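PDB 3I2D: E3 SUMO-protein ligase SIZ1, which acts as an E3 ligase that promotes attachment of the ubiquitin-like modifier SUMO to septins and to PCNA in yeast. Local coordinates for residues I266-L271 / W289-C294; M259-K264 / D275-L280; H217-K222 / L303-F308; S249-I254 / N319-E324. All coordinates share one frame; numbering follows the deposited sequence.

Interaction 1: residues I266-L271 / W289-C294; sequences INCKHL and WQCPVC. With ZN (zinc ion), chain B.
Cys268 and His270 meet Cys291 and Cys294 round a zinc ion, in a metal-centred contact between two irregular loops: one follows strand 262-265, the other comes after helix 276-285. No hydrogen bond joins the segments, so the metal and the packing about it hold them together. Three thiolates and one imidazole nitrogen make the shell: Cys268 SG lies 2.1 Å from the zinc ion, His270 NE2 also 2.1 Å, and Cys291 SG and Cys294 SG each lie 2.3 Å from it. The His270 side chain has CG tucked between its own backbone N and carbonyl carbon (chi1 60°), which carries NE2 inward to the metal. Cys294 SG lies at the edge of the ring, in its plane, while Val293 lies across one face, CG1 over the centre, a CH-pi contact 3.8 Å from the His270 ring centroid. This site of three cysteines and one histidine belongs to the SP-RING zinc finger of the Siz/PIAS ligases, the part of SIZ1 that mediates interaction with UBC9 and is required for E3 activity. Within the Cys291-Cys294 turn, the backbone N-H groups of Val293 and Cys294 both point to Cys291 SG; these bonds are weak, though the one from Cys294 N is nearly straight at 175°, and they probably ease the negative charge on that thiolate.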
loop_
_atom_site.group_PDB
_atom_site.type_symbol
_atom_site.label_atom_id
_atom_site.label_comp_id
_atom_site.label_asym_id
_atom_site.label_seq_id
_atom_site.Cartn_x
_atom_site.Cartn_y
_atom_site.Cartn_z
ATOM N N ILE A 266 9.936 -5.857 13.666
ATOM C CA ILE A 266 10.370 -6.315 14.978
ATOM C C ILE A 266 10.441 -7.853 14.902
ATOM O O ILE A 266 11.087 -8.513 15.728
ATOM C CB ILE A 266 9.379 -5.856 16.050
ATOM C CG1 ILE A 266 8.008 -6.486 15.798
ATOM C CG2 ILE A 266 9.290 -4.329 16.029
ATOM C CD1 ILE A 266 6.932 -5.994 16.742
ATOM N N ASN A 267 9.796 -8.402 13.872
ATOM C CA ASN A 267 9.786 -9.835 13.623
ATOM C C ASN A 267 11.002 -10.298 12.819
ATOM O O ASN A 267 11.162 -11.496 12.565
ATOM C CB ASN A 267 8.518 -10.237 12.872
ATOM C CG ASN A 267 7.265 -9.986 13.679
ATOM O OD1 ASN A 267 7.318 -9.897 14.903
ATOM N ND2 ASN A 267 6.125 -9.882 13.000
ATOM N N CYS A 268 11.860 -9.368 12.413
ATOM C CA CYS A 268 13.036 -9.752 11.638
ATOM C C CYS A 268 14.171 -10.300 12.502
ATOM O O CYS A 268 14.523 -9.733 13.535
ATOM C CB CYS A 268 13.539 -8.575 10.779
ATOM S SG CYS A 268 12.635 -8.291 9.186
ATOM N N LYS A 269 14.725 -11.430 12.073
ATOM C CA LYS A 269 15.828 -12.071 12.774
ATOM C C LYS A 269 17.119 -11.804 12.022
ATOM O O LYS A 269 17.608 -12.653 11.280
ATOM C CB LYS A 269 15.607 -13.582 12.868
ATOM C CG LYS A 269 14.676 -14.030 13.979
ATOM C CD LYS A 269 13.209 -13.814 13.661
ATOM C CE LYS A 269 12.349 -14.181 14.876
ATOM N NZ LYS A 269 12.668 -15.547 15.409
ATOM N N HIS A 270 17.652 -10.604 12.188
ATOM C CA HIS A 270 18.896 -10.243 11.529
ATOM C C HIS A 270 19.268 -8.812 11.882
ATOM O O HIS A 270 18.406 -7.981 12.166
ATOM C CB HIS A 270 18.804 -10.443 9.994
ATOM C CG HIS A 270 17.739 -9.631 9.316
ATOM N ND1 HIS A 270 17.849 -8.273 9.113
ATOM C CD2 HIS A 270 16.541 -9.991 8.793
ATOM C CE1 HIS A 270 16.766 -7.831 8.498
ATOM N NE2 HIS A 270 15.956 -8.855 8.291
ATOM N N LEU A 271 20.568 -8.553 11.891
ATOM C CA LEU A 271 21.110 -7.248 12.215
ATOM C C LEU A 271 20.904 -6.210 11.118
ATOM O O LEU A 271 20.548 -5.061 11.402
ATOM C CB LEU A 271 22.598 -7.392 12.499
ATOM C CG LEU A 271 23.085 -7.007 13.889
ATOM C CD1 LEU A 271 22.167 -7.573 14.966
ATOM C CD2 LEU A 271 24.500 -7.529 14.042
ATOM N N TRP A 289 5.597 -5.865 0.113
ATOM C CA TRP A 289 5.547 -5.909 1.572
ATOM C C TRP A 289 6.285 -7.140 2.071
ATOM O O TRP A 289 5.708 -8.018 2.718
ATOM C CB TRP A 289 4.100 -5.872 2.087
ATOM C CG TRP A 289 3.423 -4.545 1.800
ATOM C CD1 TRP A 289 2.549 -4.272 0.792
ATOM C CD2 TRP A 289 3.676 -3.294 2.453
ATOM N NE1 TRP A 289 2.249 -2.928 0.764
ATOM C CE2 TRP A 289 2.929 -2.307 1.774
ATOM C CE3 TRP A 289 4.468 -2.911 3.544
ATOM C CZ2 TRP A 289 2.950 -0.960 2.147
ATOM C CZ3 TRP A 289 4.491 -1.570 3.919
ATOM C CH2 TRP A 289 3.736 -0.610 3.219
ATOM N N GLN A 290 7.573 -7.171 1.722
ATOM C CA GLN A 290 8.519 -8.219 2.074
ATOM C C GLN A 290 9.840 -7.569 2.418
ATOM O O GLN A 290 10.291 -6.657 1.729
ATOM C CB GLN A 290 8.774 -9.150 0.907
ATOM C CG GLN A 290 7.732 -10.197 0.715
ATOM C CD GLN A 290 8.156 -11.221 -0.304
ATOM O OE1 GLN A 290 7.607 -12.322 -0.351
ATOM N NE2 GLN A 290 9.135 -10.866 -1.137
ATOM N N CYS A 291 10.473 -8.052 3.472
ATOM C CA CYS A 291 11.738 -7.496 3.875
ATOM C C CYS A 291 12.763 -7.699 2.761
ATOM O O CYS A 291 12.863 -8.789 2.208
ATOM C CB CYS A 291 12.200 -8.170 5.174
ATOM S SG CYS A 291 13.793 -7.608 5.802
ATOM N N PRO A 292 13.528 -6.642 2.407
ATOM C CA PRO A 292 14.560 -6.677 1.359
ATOM C C PRO A 292 15.739 -7.561 1.740
ATOM O O PRO A 292 16.491 -8.020 0.878
ATOM C CB PRO A 292 14.999 -5.217 1.243
ATOM C CG PRO A 292 13.833 -4.441 1.775
ATOM C CD PRO A 292 13.374 -5.272 2.929
ATOM N N VAL A 293 15.899 -7.788 3.039
ATOM C CA VAL A 293 16.997 -8.598 3.552
ATOM C C VAL A 293 16.674 -10.107 3.701
ATOM O O VAL A 293 17.385 -10.951 3.150
ATOM C CB VAL A 293 17.480 -8.027 4.911
ATOM C CG1 VAL A 293 18.699 -8.775 5.392
ATOM C CG2 VAL A 293 17.800 -6.557 4.770
ATOM N N CYS A 294 15.604 -10.431 4.428
ATOM C CA CYS A 294 15.193 -11.821 4.677
ATOM C C CYS A 294 13.931 -12.267 3.923
ATOM O O CYS A 294 13.448 -13.386 4.108
ATOM C CB CYS A 294 14.955 -12.021 6.173
ATOM S SG CYS A 294 13.550 -11.080 6.830
HETATM ZN ZN ZN B . 13.939 -8.980 7.666
#

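Interaction 2: residues M259-K264 / D275-L280; sequences MKYPSK and DALWFL
The Tyr261 ring and the Asp275 carboxylate are the flat groups that meet here, their planes 66° apart; the Trp278 indole turns its edge to Asp275 CG, which lies in the ring plane. Asp275 OD2 and Leu277 CB both approach the tyrosine ring obliquely at Tyr261 CD1, Leu277 CB at 4.0 Å, with the tyrosine and leucine side chains side by side. Round the carboxylate the partners are N-H groups. Lys260 N meets Asp275 OD2 nearly head-on, close to the line of the C-O bond, at 2.8 Å; Tyr261 N reaches the same oxygen at 2.9 Å from above the carboxylate plane. OD1 accepts from Trp278 N on the anti lone pair at 3.0 Å and, weakly, from Leu277 N. Asp275 is the N-cap residue; CG anti to the backbone N (chi1 -168°) puts OD1 over the first turn and OD2 against the loop, and the carboxylate is gripped through both oxygens. Replacing it with an alanine would probably leave the N-H groups of Lys260 and Tyr261 without their acceptor and the first helical turn without its side-chain cap. In the other direction, Ala276 N donates to Tyr261 O at 2.9 Å, just beyond the antiparallel, non-hydrogen-bonded pair of Pro262 with Asp275. Ser263 OG sits against Ala276 CB and bonds to Phe274 O. The contact pins the start of helix 276-285 beside strand 262-265, central in a three-stranded sheet, with helix 207-215 packing on Tyr261 and Ala276 through Leu211 and helix 307-313 on Pro262.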
loop_
_atom_site.group_PDB
_atom_site.type_symbol
_atom_site.label_atom_id
_atom_site.label_comp_id
_atom_site.label_asym_id
_atom_site.label_seq_id
_atom_site.Cartn_x
_atom_site.Cartn_y
_atom_site.Cartn_z
ATOM N N MET A 259 22.325 4.650 4.846
ATOM C CA MET A 259 20.972 4.657 5.389
ATOM C C MET A 259 20.787 5.933 6.196
ATOM O O MET A 259 21.753 6.523 6.699
ATOM C CB MET A 259 20.716 3.454 6.305
ATOM C CG MET A 259 20.285 2.175 5.600
ATOM S SD MET A 259 20.180 0.786 6.786
ATOM C CE MET A 259 21.898 0.302 7.005
ATOM N N LYS A 260 19.532 6.344 6.326
ATOM C CA LYS A 260 19.183 7.534 7.075
ATOM C C LYS A 260 18.123 7.132 8.126
ATOM O O LYS A 260 17.998 7.756 9.175
ATOM C CB LYS A 260 18.664 8.598 6.094
ATOM C CG LYS A 260 18.650 10.015 6.635
ATOM C CD LYS A 260 18.169 11.055 5.590
ATOM C CE LYS A 260 19.139 11.197 4.399
ATOM N NZ LYS A 260 20.517 11.649 4.802
ATOM N N TYR A 261 17.363 6.079 7.839
ATOM C CA TYR A 261 16.345 5.583 8.773
ATOM C C TYR A 261 16.450 4.058 8.828
ATOM O O TYR A 261 15.659 3.360 8.190
ATOM C CB TYR A 261 14.943 5.968 8.305
ATOM C CG TYR A 261 14.765 7.439 8.064
ATOM C CD1 TYR A 261 14.956 7.987 6.796
ATOM C CD2 TYR A 261 14.422 8.293 9.108
ATOM C CE1 TYR A 261 14.807 9.346 6.576
ATOM C CE2 TYR A 261 14.270 9.660 8.905
ATOM C CZ TYR A 261 14.464 10.180 7.638
ATOM O OH TYR A 261 14.314 11.531 7.441
ATOM N N PRO A 262 17.404 3.527 9.619
ATOM C CA PRO A 262 17.620 2.087 9.746
ATOM C C PRO A 262 16.399 1.420 10.316
ATOM O O PRO A 262 15.892 1.834 11.351
ATOM C CB PRO A 262 18.810 1.986 10.699
ATOM C CG PRO A 262 19.347 3.375 10.790
ATOM C CD PRO A 262 18.124 4.220 10.692
ATOM N N SER A 263 15.933 0.372 9.653
ATOM C CA SER A 263 14.761 -0.300 10.143
ATOM C C SER A 263 14.582 -1.739 9.704
ATOM O O SER A 263 15.335 -2.266 8.901
ATOM C CB SER A 263 13.532 0.529 9.779
ATOM O OG SER A 263 13.625 1.030 8.466
ATOM N N LYS A 264 13.564 -2.369 10.265
ATOM C CA LYS A 264 13.233 -3.757 9.971
ATOM C C LYS A 264 12.036 -4.076 10.835
ATOM O O LYS A 264 11.758 -3.342 11.782
ATOM C CB LYS A 264 14.404 -4.682 10.336
ATOM C CG LYS A 264 14.841 -4.611 11.801
ATOM C CD LYS A 264 16.232 -5.227 11.990
ATOM C CE LYS A 264 16.682 -5.129 13.432
ATOM N NZ LYS A 264 18.121 -5.516 13.572
ATOM N N ASP A 275 16.640 1.170 4.674
ATOM C CA ASP A 275 16.088 2.495 4.864
ATOM C C ASP A 275 14.571 2.553 4.786
ATOM O O ASP A 275 13.992 2.276 3.736
ATOM C CB ASP A 275 16.716 3.449 3.857
ATOM C CG ASP A 275 16.413 4.888 4.183
ATOM O OD1 ASP A 275 15.390 5.407 3.691
ATOM O OD2 ASP A 275 17.179 5.496 4.965
ATOM N N ALA A 276 13.924 2.933 5.889
ATOM C CA ALA A 276 12.456 2.986 5.913
ATOM C C ALA A 276 11.886 3.914 4.851
ATOM O O ALA A 276 10.779 3.700 4.352
ATOM C CB ALA A 276 11.939 3.398 7.297
ATOM N N LEU A 277 12.634 4.946 4.487
ATOM C CA LEU A 277 12.111 5.846 3.480
ATOM C C LEU A 277 12.114 5.184 2.117
ATOM O O LEU A 277 11.128 5.293 1.380
ATOM C CB LEU A 277 12.906 7.157 3.427
ATOM C CG LEU A 277 12.226 8.164 2.499
ATOM C CD1 LEU A 277 10.784 8.414 2.940
ATOM C CD2 LEU A 277 13.014 9.436 2.502
ATOM N N TRP A 278 13.205 4.496 1.782
ATOM C CA TRP A 278 13.277 3.838 0.490
ATOM C C TRP A 278 12.344 2.655 0.470
ATOM O O TRP A 278 11.669 2.412 -0.523
ATOM C CB TRP A 278 14.699 3.380 0.154
ATOM C CG TRP A 278 15.582 4.494 -0.361
ATOM C CD1 TRP A 278 16.363 5.329 0.378
ATOM C CD2 TRP A 278 15.749 4.898 -1.728
ATOM N NE1 TRP A 278 17.010 6.230 -0.436
ATOM C CE2 TRP A 278 16.653 5.988 -1.734
ATOM C CE3 TRP A 278 15.224 4.444 -2.946
ATOM C CZ2 TRP A 278 17.045 6.634 -2.913
ATOM C CZ3 TRP A 278 15.615 5.085 -4.118
ATOM C CH2 TRP A 278 16.519 6.170 -4.092
ATOM N N PHE A 279 12.293 1.912 1.563
ATOM C CA PHE A 279 11.400 0.779 1.593
ATOM C C PHE A 279 9.975 1.216 1.222
ATOM O O PHE A 279 9.290 0.556 0.435
ATOM C CB PHE A 279 11.391 0.152 2.982
ATOM C CG PHE A 279 10.432 -0.990 3.116
ATOM C CD1 PHE A 279 10.696 -2.211 2.510
ATOM C CD2 PHE A 279 9.252 -0.843 3.841
ATOM C CE1 PHE A 279 9.795 -3.286 2.626
ATOM C CE2 PHE A 279 8.343 -1.906 3.964
ATOM C CZ PHE A 279 8.619 -3.131 3.353
ATOM N N LEU A 280 9.541 2.342 1.784
ATOM C CA LEU A 280 8.191 2.852 1.564
ATOM C C LEU A 280 7.953 3.419 0.178
ATOM O O LEU A 280 6.835 3.360 -0.325
ATOM C CB LEU A 280 7.860 3.888 2.638
ATOM C CG LEU A 280 7.641 3.290 4.028
ATOM C CD1 LEU A 280 7.828 4.348 5.099
ATOM C CD2 LEU A 280 6.249 2.701 4.096
#

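Interaction 3: residues H217-K222 / L303-F308; sequences HPKIIK and LAISEF
Ile220 and its neighbours run beside residues 303-308 in nearly the same direction, and two backbone hydrogen bonds fix the pairing: Ile220 N gives to Ile305 O at 2.9 Å, and Glu307 N gives to Ile220 O at 3.1 Å. Two waters add further links between the backbones. One links His217 O to Ile305 N; the other donates to Ile220 O and accepts from Phe308 N. Apolar contact centres on Ala304, whose CB lies 3.9 Å from Ile220 CG1 and also meets the His217 ring. That ring has Leu303 O over one face and Pro218 CD over the other, while its ND1 donates to Pro218 O at 2.7 Å, which limits its rotation. The charged side chains meet along their aliphatic parts: Glu307 is crossed at about a right angle by both Lys219 and Lys222. Lys219 NZ stays 5.4 Å from Glu307 OE2 and Lys222 NZ 6.1 Å from Glu307 OE1, too far for a salt bridge, though the opposite charges probably still attract. Ser306 OG caps the following helix at Val309 N. What results is a linker between helices 207-215 and 222-234 laid along strand 303-305, an outermost strand of the three-stranded sheet in the SP-RING domain.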
loop_
_atom_site.group_PDB
_atom_site.type_symbol
_atom_site.label_atom_id
_atom_site.label_comp_id
_atom_site.label_asym_id
_atom_site.label_seq_id
_atom_site.Cartn_x
_atom_site.Cartn_y
_atom_site.Cartn_z
ATOM N N HIS A 217 6.970 4.823 16.194
ATOM C CA HIS A 217 6.753 3.480 16.698
ATOM C C HIS A 217 7.944 3.152 17.573
ATOM O O HIS A 217 9.084 3.446 17.210
ATOM C CB HIS A 217 6.640 2.495 15.533
ATOM C CG HIS A 217 6.572 1.059 15.949
ATOM N ND1 HIS A 217 7.626 0.410 16.559
ATOM C CD2 HIS A 217 5.593 0.133 15.802
ATOM C CE1 HIS A 217 7.301 -0.855 16.767
ATOM N NE2 HIS A 217 6.074 -1.049 16.316
ATOM N N PRO A 218 7.694 2.549 18.752
ATOM C CA PRO A 218 8.763 2.181 19.687
ATOM C C PRO A 218 9.930 1.597 18.905
ATOM O O PRO A 218 9.765 0.619 18.182
ATOM C CB PRO A 218 8.093 1.136 20.574
ATOM C CG PRO A 218 6.677 1.594 20.612
ATOM C CD PRO A 218 6.401 1.981 19.181
ATOM N N LYS A 219 11.107 2.197 19.018
ATOM C CA LYS A 219 12.231 1.659 18.278
ATOM C C LYS A 219 12.634 0.280 18.794
ATOM O O LYS A 219 12.003 -0.259 19.692
ATOM C CB LYS A 219 13.415 2.633 18.307
ATOM C CG LYS A 219 13.725 3.247 19.635
ATOM C CD LYS A 219 14.917 4.212 19.521
ATOM C CE LYS A 219 14.545 5.535 18.857
ATOM N NZ LYS A 219 13.967 5.327 17.518
ATOM N N ILE A 220 13.650 -0.310 18.184
ATOM C CA ILE A 220 14.142 -1.605 18.606
ATOM C C ILE A 220 15.346 -1.166 19.422
ATOM O O ILE A 220 16.370 -0.755 18.875
ATOM C CB ILE A 220 14.574 -2.449 17.386
ATOM C CG1 ILE A 220 13.366 -2.687 16.482
ATOM C CG2 ILE A 220 15.156 -3.786 17.821
ATOM C CD1 ILE A 220 13.734 -3.279 15.149
ATOM N N ILE A 221 15.197 -1.232 20.739
ATOM C CA ILE A 221 16.229 -0.782 21.662
ATOM C C ILE A 221 17.537 -1.555 21.561
ATOM O O ILE A 221 17.557 -2.734 21.192
ATOM C CB ILE A 221 15.679 -0.788 23.122
ATOM C CG1 ILE A 221 15.438 -2.214 23.611
ATOM C CG2 ILE A 221 14.341 -0.048 23.160
ATOM C CD1 ILE A 221 14.743 -2.287 24.968
ATOM N N LYS A 222 18.631 -0.871 21.886
ATOM C CA LYS A 222 19.965 -1.451 21.822
ATOM C C LYS A 222 20.116 -2.777 22.566
ATOM O O LYS A 222 20.777 -3.694 22.083
ATOM C CB LYS A 222 20.986 -0.443 22.349
ATOM C CG LYS A 222 20.875 0.938 21.714
ATOM C CD LYS A 222 21.927 1.879 22.255
ATOM C CE LYS A 222 23.315 1.380 21.906
ATOM N NZ LYS A 222 24.381 2.184 22.574
ATOM N N LEU A 303 6.986 -2.121 11.572
ATOM C CA LEU A 303 8.217 -1.503 11.112
ATOM C C LEU A 303 8.704 -0.500 12.160
ATOM O O LEU A 303 7.991 0.443 12.504
ATOM C CB LEU A 303 7.967 -0.819 9.767
ATOM C CG LEU A 303 9.140 -0.636 8.798
ATOM C CD1 LEU A 303 9.699 -1.996 8.419
ATOM C CD2 LEU A 303 8.677 0.098 7.542
ATOM N N ALA A 304 9.911 -0.718 12.673
ATOM C CA ALA A 304 10.497 0.160 13.683
ATOM C C ALA A 304 11.955 0.531 13.382
ATOM O O ALA A 304 12.677 -0.220 12.730
ATOM C CB ALA A 304 10.413 -0.502 15.053
ATOM N N ILE A 305 12.378 1.693 13.866
ATOM C CA ILE A 305 13.745 2.156 13.674
ATOM C C ILE A 305 14.614 1.349 14.614
ATOM O O ILE A 305 14.188 1.021 15.714
ATOM C CB ILE A 305 13.902 3.656 14.068
ATOM C CG1 ILE A 305 13.151 4.545 13.077
ATOM C CG2 ILE A 305 15.390 4.042 14.130
ATOM C CD1 ILE A 305 13.549 4.311 11.651
ATOM N N SER A 306 15.828 1.023 14.183
ATOM C CA SER A 306 16.762 0.284 15.022
ATOM C C SER A 306 17.647 1.302 15.720
ATOM O O SER A 306 18.462 1.961 15.085
ATOM C CB SER A 306 17.633 -0.645 14.186
ATOM O OG SER A 306 18.867 -0.904 14.835
ATOM N N GLU A 307 17.479 1.425 17.028
ATOM C CA GLU A 307 18.251 2.371 17.802
ATOM C C GLU A 307 19.741 2.063 17.730
ATOM O O GLU A 307 20.574 2.979 17.649
ATOM C CB GLU A 307 17.789 2.356 19.252
ATOM C CG GLU A 307 18.318 3.525 20.053
ATOM C CD GLU A 307 17.853 3.497 21.488
ATOM O OE1 GLU A 307 18.338 2.625 22.244
ATOM O OE2 GLU A 307 17.000 4.342 21.849
ATOM N N PHE A 308 20.082 0.777 17.750
ATOM C CA PHE A 308 21.482 0.403 17.684
ATOM C C PHE A 308 22.125 0.975 16.432
ATOM O O PHE A 308 23.102 1.724 16.521
ATOM C CB PHE A 308 21.670 -1.115 17.667
ATOM C CG PHE A 308 23.117 -1.522 17.720
ATOM C CD1 PHE A 308 23.850 -1.381 18.898
ATOM C CD2 PHE A 308 23.774 -1.964 16.581
ATOM C CE1 PHE A 308 25.213 -1.669 18.939
ATOM C CE2 PHE A 308 25.145 -2.256 16.613
ATOM C CZ PHE A 308 25.862 -2.107 17.795
HETATM O O HOH W 1 10.581 3.374 15.027
HETATM O O HOH W 2 18.580 -1.306 17.859
#

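Interaction 4: residues S249-I254 / N319-E324; sequences SLQCPI and NVEQVE
Gln251 and Glu321 lie with their flat ends stacked, the amide and carboxylate planes only 18° apart, and the glutamine folded over the glutamate. Its chain bends at chi2 (-57°), bringing Gln251 CD to 3.9 Å from Glu321 CG, while the glutamate runs extended from CG. An alanine in place of Gln251 removes the amide layer and would probably leave the Glu321 side chain freer to turn. Leu250 is buried, its forked end meeting Val323, with Leu250 CD2 3.6 Å from Val323 CG2 and CD1 beside Val320; Ile312 and Leu313 of helix 307-313 pack on the same leucine. The backbones join where the last residue of outer strand 245-249 pairs with the first of central strand 322-326, in the three-stranded antiparallel sheet completed by 331-333: Ser249 and Gln322 form a non-hydrogen-bonded pair with CA atoms 4.4 Å apart. Leu250 N donates to Glu321 O over 3.1 Å in a nearly straight bond (174°), the donor standing well above the carbonyl plane. Ser249 OG adds a weak bond to that same oxygen and accepts from Gln251 N at 2.9 Å, closing an ST turn as the chain leaves strand 245-249.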
loop_
_atom_site.group_PDB
_atom_site.type_symbol
_atom_site.label_atom_id
_atom_site.label_comp_id
_atom_site.label_asym_id
_atom_site.label_seq_id
_atom_site.Cartn_x
_atom_site.Cartn_y
_atom_site.Cartn_z
ATOM N N SER A 249 26.761 -3.537 7.432
ATOM C CA SER A 249 26.795 -2.406 6.514
ATOM C C SER A 249 25.909 -1.263 6.965
ATOM O O SER A 249 24.861 -1.477 7.567
ATOM C CB SER A 249 26.348 -2.833 5.118
ATOM O OG SER A 249 26.339 -1.730 4.224
ATOM N N LEU A 250 26.342 -0.045 6.669
ATOM C CA LEU A 250 25.569 1.142 7.002
ATOM C C LEU A 250 24.754 1.507 5.749
ATOM O O LEU A 250 23.949 2.441 5.754
ATOM C CB LEU A 250 26.506 2.291 7.377
ATOM C CG LEU A 250 27.452 2.033 8.548
ATOM C CD1 LEU A 250 28.181 3.326 8.896
ATOM C CD2 LEU A 250 26.663 1.523 9.750
ATOM N N GLN A 251 24.982 0.744 4.684
ATOM C CA GLN A 251 24.312 0.933 3.410
ATOM C C GLN A 251 22.974 0.195 3.355
ATOM O O GLN A 251 22.821 -0.890 3.918
ATOM C CB GLN A 251 25.214 0.435 2.270
ATOM C CG GLN A 251 26.604 1.072 2.254
ATOM C CD GLN A 251 26.553 2.593 2.166
ATOM O OE1 GLN A 251 26.361 3.159 1.095
ATOM N NE2 GLN A 251 26.708 3.256 3.302
ATOM N N CYS A 252 22.014 0.794 2.662
ATOM C CA CYS A 252 20.698 0.205 2.499
ATOM C C CYS A 252 20.724 -0.807 1.356
ATOM O O CYS A 252 21.385 -0.596 0.346
ATOM C CB CYS A 252 19.685 1.304 2.193
ATOM S SG CYS A 252 18.011 0.717 1.946
ATOM N N PRO A 253 20.001 -1.927 1.496
ATOM C CA PRO A 253 19.993 -2.930 0.424
ATOM C C PRO A 253 19.094 -2.471 -0.721
ATOM O O PRO A 253 19.176 -2.975 -1.841
ATOM C CB PRO A 253 19.436 -4.174 1.107
ATOM C CG PRO A 253 19.604 -3.898 2.562
ATOM C CD PRO A 253 19.304 -2.441 2.679
ATOM N N ILE A 254 18.222 -1.521 -0.409
ATOM C CA ILE A 254 17.298 -0.967 -1.379
ATOM C C ILE A 254 17.923 0.192 -2.165
ATOM O O ILE A 254 17.805 0.248 -3.379
ATOM C CB ILE A 254 16.030 -0.454 -0.684
ATOM C CG1 ILE A 254 15.310 -1.621 -0.001
ATOM C CG2 ILE A 254 15.124 0.249 -1.696
ATOM C CD1 ILE A 254 14.005 -1.230 0.680
ATOM N N ASN A 319 31.450 8.939 5.157
ATOM C CA ASN A 319 31.961 8.081 4.088
ATOM C C ASN A 319 32.259 6.632 4.492
ATOM O O ASN A 319 32.750 5.848 3.683
ATOM C CB ASN A 319 33.221 8.710 3.505
ATOM C CG ASN A 319 34.276 8.936 4.558
ATOM O OD1 ASN A 319 33.998 9.515 5.615
ATOM N ND2 ASN A 319 35.495 8.479 4.284
ATOM N N VAL A 320 31.977 6.275 5.739
ATOM C CA VAL A 320 32.212 4.909 6.194
ATOM C C VAL A 320 31.062 4.076 5.640
ATOM O O VAL A 320 29.913 4.519 5.668
ATOM C CB VAL A 320 32.192 4.819 7.729
ATOM C CG1 VAL A 320 32.701 3.467 8.176
ATOM C CG2 VAL A 320 33.022 5.938 8.324
ATOM N N GLU A 321 31.351 2.882 5.133
ATOM C CA GLU A 321 30.285 2.059 4.576
ATOM C C GLU A 321 30.048 0.772 5.334
ATOM O O GLU A 321 29.059 0.080 5.105
ATOM C CB GLU A 321 30.558 1.754 3.100
ATOM C CG GLU A 321 30.399 2.972 2.186
ATOM C CD GLU A 321 30.581 2.633 0.712
ATOM O OE1 GLU A 321 30.411 3.542 -0.136
ATOM O OE2 GLU A 321 30.892 1.460 0.407
ATOM N N GLN A 322 30.963 0.443 6.234
ATOM C CA GLN A 322 30.810 -0.753 7.045
ATOM C C GLN A 322 31.328 -0.507 8.435
ATOM O O GLN A 322 32.108 0.415 8.669
ATOM C CB GLN A 322 31.562 -1.928 6.446
ATOM C CG GLN A 322 30.993 -2.417 5.148
ATOM C CD GLN A 322 31.795 -3.562 4.595
ATOM O OE1 GLN A 322 33.002 -3.435 4.356
ATOM N NE2 GLN A 322 31.135 -4.700 4.391
ATOM N N VAL A 323 30.892 -1.341 9.363
ATOM C CA VAL A 323 31.334 -1.218 10.733
ATOM C C VAL A 323 31.611 -2.612 11.280
ATOM O O VAL A 323 30.911 -3.571 10.948
ATOM C CB VAL A 323 30.275 -0.515 11.581
ATOM C CG1 VAL A 323 30.746 -0.399 12.993
ATOM C CG2 VAL A 323 30.014 0.867 11.029
ATOM N N GLU A 324 32.665 -2.728 12.086
ATOM C CA GLU A 324 33.005 -4.008 12.684
ATOM C C GLU A 324 32.430 -4.045 14.085
ATOM O O GLU A 324 32.647 -3.135 14.885
ATOM C CB GLU A 324 34.514 -4.215 12.741
ATOM C CG GLU A 324 34.886 -5.582 13.288
ATOM C CD GLU A 324 36.069 -6.207 12.575
ATOM O OE1 GLU A 324 36.031 -6.309 11.326
ATOM O OE2 GLU A 324 37.031 -6.602 13.266
#

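How the interactions relate
Interaction 1 holds the zinc ion, and the other three lie around it, interaction 4 the farthest, its centre 17 Å from that of interaction 1. Interaction 2, centred 12 Å away, is tied to interaction 1 by Lys264 NZ, 2.9 Å from His270 O, and by Phe279, which packs against Trp289. Its strand 262-265 also joins interaction 3, where Pro262 O lies 2.9 Å from Ser306 N; there the side chain of Leu303 is about 8 Å from the zinc ion. Interaction 4 touches interactions 1 and 2: Leu250 O pairs with Met259 N at 2.9 Å, and Ile254 packs on Pro292 within the metal-binding turn. Interactions 3 and 4 do not touch, their nearest atoms being about 7 Å apart.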